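Local coordinates for protein 3,6-diketocamphane 1,6-monooxygenase (Pseudomonas putida, PDB 4UWM) that oxygenates 3,6-diketocamphane to a lactone with FMNH2 and molecular oxygen, a Baeyer-Villiger step in the degradation of (-)-camphor, at residues 5-10 against 360-365. Residues are numbered along the deposited sequence; the frame is centred on the assembly and turned at random. Where two conformers were deposited one is given.
Sequences TGLIFH and QSLELI. With FMN (flavin mononucleotide), chain C.
Leu362 and Ile365, one turn apart on helix 356-369, meet Leu7 and Thr5, alternate residues on one face of strand 4-9. Along 360-365, Leu362 touches first: its CD1 lies 4.1 Å from Leu7 CD1, the two side chains crossing at about a right angle. With CG anti to the backbone N (chi1 -168°), Leu7 brings its CD1 branch to the helix. Ile365 follows, its CG2 methyl 3.7 Å from Thr5 CG2, again crosswise. Both methyls are anti to their own backbone N. No hydrogen bond links the two segments, and with 163 Å² buried in all, the contact is a small apolar one. At the far end of 5-10, His10 NE2 donates to FMN N5 at 2.8 Å with an N-H...N angle of 153°, while flavin C4A lies in the plane of the imidazole at its edge; Ile8 CD1 approaches FMN O4 at 3.4 Å. An alanine in place of His10 would probably leave flavin N5 without this donor and Glu347, bonded to His10 ND1, without its imidazole mate. The helix meets the strand at Thr5 and Leu7, while the flavin sits beyond its C-terminal end, where TIM-barrel enzymes carry their active site. Strand 4-9 runs parallel between 40-43 and 343-347; Leu362 also touches Val346 of strand 343-347 and Gln32 of helix 19-35, and Ile365 rests on Leu344 of strand 343-347 and Val259 of strand 254-261.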
loop_
_atom_site.group_PDB
_atom_site.type_symbol
_atom_site.label_atom_id
_atom_site.label_comp_id
_atom_site.label_asym_id
_atom_site.label_seq_id
_atom_site.Cartn_x
_atom_site.Cartn_y
_atom_site.Cartn_z
ATOM N N THR A 5 -11.895 3.756 23.442
ATOM C CA THR A 5 -12.048 4.819 22.449
ATOM C C THR A 5 -11.377 4.382 21.126
ATOM O O THR A 5 -10.261 3.854 21.135
ATOM C CB THR A 5 -11.443 6.164 22.925
ATOM O OG1 THR A 5 -12.002 6.515 24.193
ATOM C CG2 THR A 5 -11.777 7.311 21.944
ATOM N N GLY A 6 -12.082 4.587 20.013
ATOM C CA GLY A 6 -11.535 4.354 18.667
ATOM C C GLY A 6 -11.682 5.574 17.778
ATOM O O GLY A 6 -12.434 6.504 18.098
ATOM N N LEU A 7 -10.935 5.592 16.674
ATOM C CA LEU A 7 -11.050 6.660 15.692
ATOM C C LEU A 7 -11.441 6.018 14.372
ATOM O O LEU A 7 -10.930 4.951 14.038
ATOM C CB LEU A 7 -9.712 7.396 15.587
ATOM C CG LEU A 7 -9.632 8.727 14.844
ATOM C CD1 LEU A 7 -10.407 9.842 15.563
ATOM C CD2 LEU A 7 -8.175 9.108 14.655
ATOM N N ILE A 8 -12.412 6.601 13.671
ATOM C CA ILE A 8 -12.694 6.195 12.306
ATOM C C ILE A 8 -12.395 7.360 11.342
ATOM O O ILE A 8 -12.887 8.472 11.511
ATOM C CB ILE A 8 -14.075 5.514 12.097
ATOM C CG1 ILE A 8 -14.214 5.035 10.633
ATOM C CG2 ILE A 8 -15.240 6.408 12.519
ATOM C CD1 ILE A 8 -15.295 4.008 10.399
ATOM N N PHE A 9 -11.549 7.075 10.359
ATOM C CA PHE A 9 -11.020 8.061 9.417
ATOM C C PHE A 9 -11.554 7.681 8.044
ATOM O O PHE A 9 -10.932 6.891 7.293
ATOM C CB PHE A 9 -9.501 7.983 9.468
ATOM C CG PHE A 9 -8.779 9.178 8.895
ATOM C CD1 PHE A 9 -8.796 10.412 9.542
ATOM C CD2 PHE A 9 -8.001 9.037 7.749
ATOM C CE1 PHE A 9 -8.086 11.494 9.014
ATOM C CE2 PHE A 9 -7.299 10.093 7.217
ATOM C CZ PHE A 9 -7.347 11.335 7.840
ATOM N N HIS A 10 -12.707 8.244 7.708
ATOM C CA HIS A 10 -13.354 7.947 6.434
ATOM C C HIS A 10 -12.580 8.188 5.136
ATOM O O HIS A 10 -12.648 7.346 4.237
ATOM C CB HIS A 10 -14.778 8.485 6.347
ATOM C CG HIS A 10 -15.774 7.558 6.941
ATOM N ND1 HIS A 10 -16.223 7.679 8.236
ATOM C CD2 HIS A 10 -16.363 6.447 6.437
ATOM C CE1 HIS A 10 -17.065 6.696 8.498
ATOM N NE2 HIS A 10 -17.167 5.936 7.425
ATOM N N GLN A 360 -7.498 18.061 21.768
ATOM C CA GLN A 360 -7.936 18.217 23.163
ATOM C C GLN A 360 -9.197 17.394 23.409
ATOM O O GLN A 360 -9.279 16.651 24.396
ATOM C CB GLN A 360 -8.200 19.696 23.491
ATOM C CG GLN A 360 -8.423 19.994 24.972
ATOM C CD GLN A 360 -7.162 19.811 25.799
ATOM O OE1 GLN A 360 -6.562 20.784 26.260
ATOM N NE2 GLN A 360 -6.746 18.560 25.980
ATOM N N SER A 361 -10.176 17.535 22.507
ATOM C CA SER A 361 -11.416 16.749 22.534
ATOM C C SER A 361 -11.129 15.247 22.617
ATOM O O SER A 361 -11.685 14.551 23.466
ATOM C CB SER A 361 -12.293 17.058 21.307
ATOM O OG SER A 361 -13.460 16.236 21.258
ATOM N N LEU A 362 -10.257 14.751 21.738
ATOM C CA LEU A 362 -9.907 13.329 21.728
ATOM C C LEU A 362 -9.219 12.910 23.023
ATOM O O LEU A 362 -9.523 11.832 23.557
ATOM C CB LEU A 362 -9.061 12.951 20.492
ATOM C CG LEU A 362 -9.728 13.033 19.111
ATOM C CD1 LEU A 362 -8.697 12.610 18.066
ATOM C CD2 LEU A 362 -10.977 12.159 19.014
ATOM N N GLU A 363 -8.315 13.756 23.535
ATOM C CA GLU A 363 -7.727 13.490 24.844
ATOM C C GLU A 363 -8.785 13.392 25.948
ATOM O O GLU A 363 -8.692 12.510 26.801
ATOM C CB GLU A 363 -6.673 14.524 25.205
ATOM C CG GLU A 363 -5.841 14.118 26.400
ATOM C CD GLU A 363 -4.613 14.968 26.553
ATOM O OE1 GLU A 363 -4.711 16.195 26.343
ATOM O OE2 GLU A 363 -3.547 14.406 26.875
ATOM N N LEU A 364 -9.790 14.267 25.916
ATOM C CA LEU A 364 -10.838 14.264 26.935
ATOM C C LEU A 364 -11.693 12.997 26.882
ATOM O O LEU A 364 -11.969 12.382 27.919
ATOM C CB LEU A 364 -11.719 15.508 26.823
ATOM C CG LEU A 364 -11.075 16.826 27.259
ATOM C CD1 LEU A 364 -12.030 17.982 27.002
ATOM C CD2 LEU A 364 -10.639 16.783 28.720
ATOM N N ILE A 365 -12.085 12.609 25.668
ATOM C CA ILE A 365 -12.877 11.404 25.440
ATOM C C ILE A 365 -12.119 10.170 25.935
ATOM O O ILE A 365 -12.651 9.373 26.715
ATOM C CB ILE A 365 -13.259 11.257 23.951
ATOM C CG1 ILE A 365 -14.217 12.376 23.533
ATOM C CG2 ILE A 365 -13.872 9.887 23.669
ATOM C CD1 ILE A 365 -14.156 12.728 22.058
HETATM N N1 FMN C . -19.008 0.850 5.159
HETATM C C2 FMN C . -17.745 0.512 5.549
HETATM O O2 FMN C . -17.272 -0.593 5.209
HETATM N N3 FMN C . -16.975 1.321 6.300
HETATM C C4 FMN C . -17.396 2.521 6.718
HETATM O O4 FMN C . -16.641 3.230 7.414
HETATM C C4A FMN C . -18.763 2.976 6.336
HETATM N N5 FMN C . -19.259 4.177 6.713
HETATM C C5A FMN C . -20.506 4.574 6.356
HETATM C C6 FMN C . -20.987 5.819 6.768
HETATM C C7 FMN C . -22.266 6.245 6.411
HETATM C C7M FMN C . -22.766 7.593 6.865
HETATM C C8 FMN C . -23.124 5.350 5.578
HETATM C C8M FMN C . -24.511 5.756 5.162
HETATM C C9 FMN C . -22.647 4.109 5.167
HETATM C C9A FMN C . -21.371 3.678 5.523
HETATM N N10 FMN C . -20.882 2.410 5.112
HETATM C C10 FMN C . -19.569 2.038 5.505
HETATM C "C1'" FMN C . -21.709 1.521 4.275
HETATM C "C2'" FMN C . -22.445 0.480 5.105
HETATM O "O2'" FMN C . -21.509 -0.115 6.002
HETATM C "C3'" FMN C . -23.057 -0.595 4.213
HETATM O "O3'" FMN C . -24.410 -0.225 3.916
HETATM C "C4'" FMN C . -22.989 -1.968 4.888
HETATM O "O4'" FMN C . -21.672 -2.520 4.755
HETATM C "C5'" FMN C . -24.021 -2.956 4.356
HETATM O "O5'" FMN C . -25.120 -2.871 5.252
HETATM P P FMN C . -26.312 -3.938 5.312
HETATM O O1P FMN C . -25.723 -5.293 5.079
HETATM O O2P FMN C . -26.783 -3.718 6.718
HETATM O O3P FMN C . -27.250 -3.465 4.236
#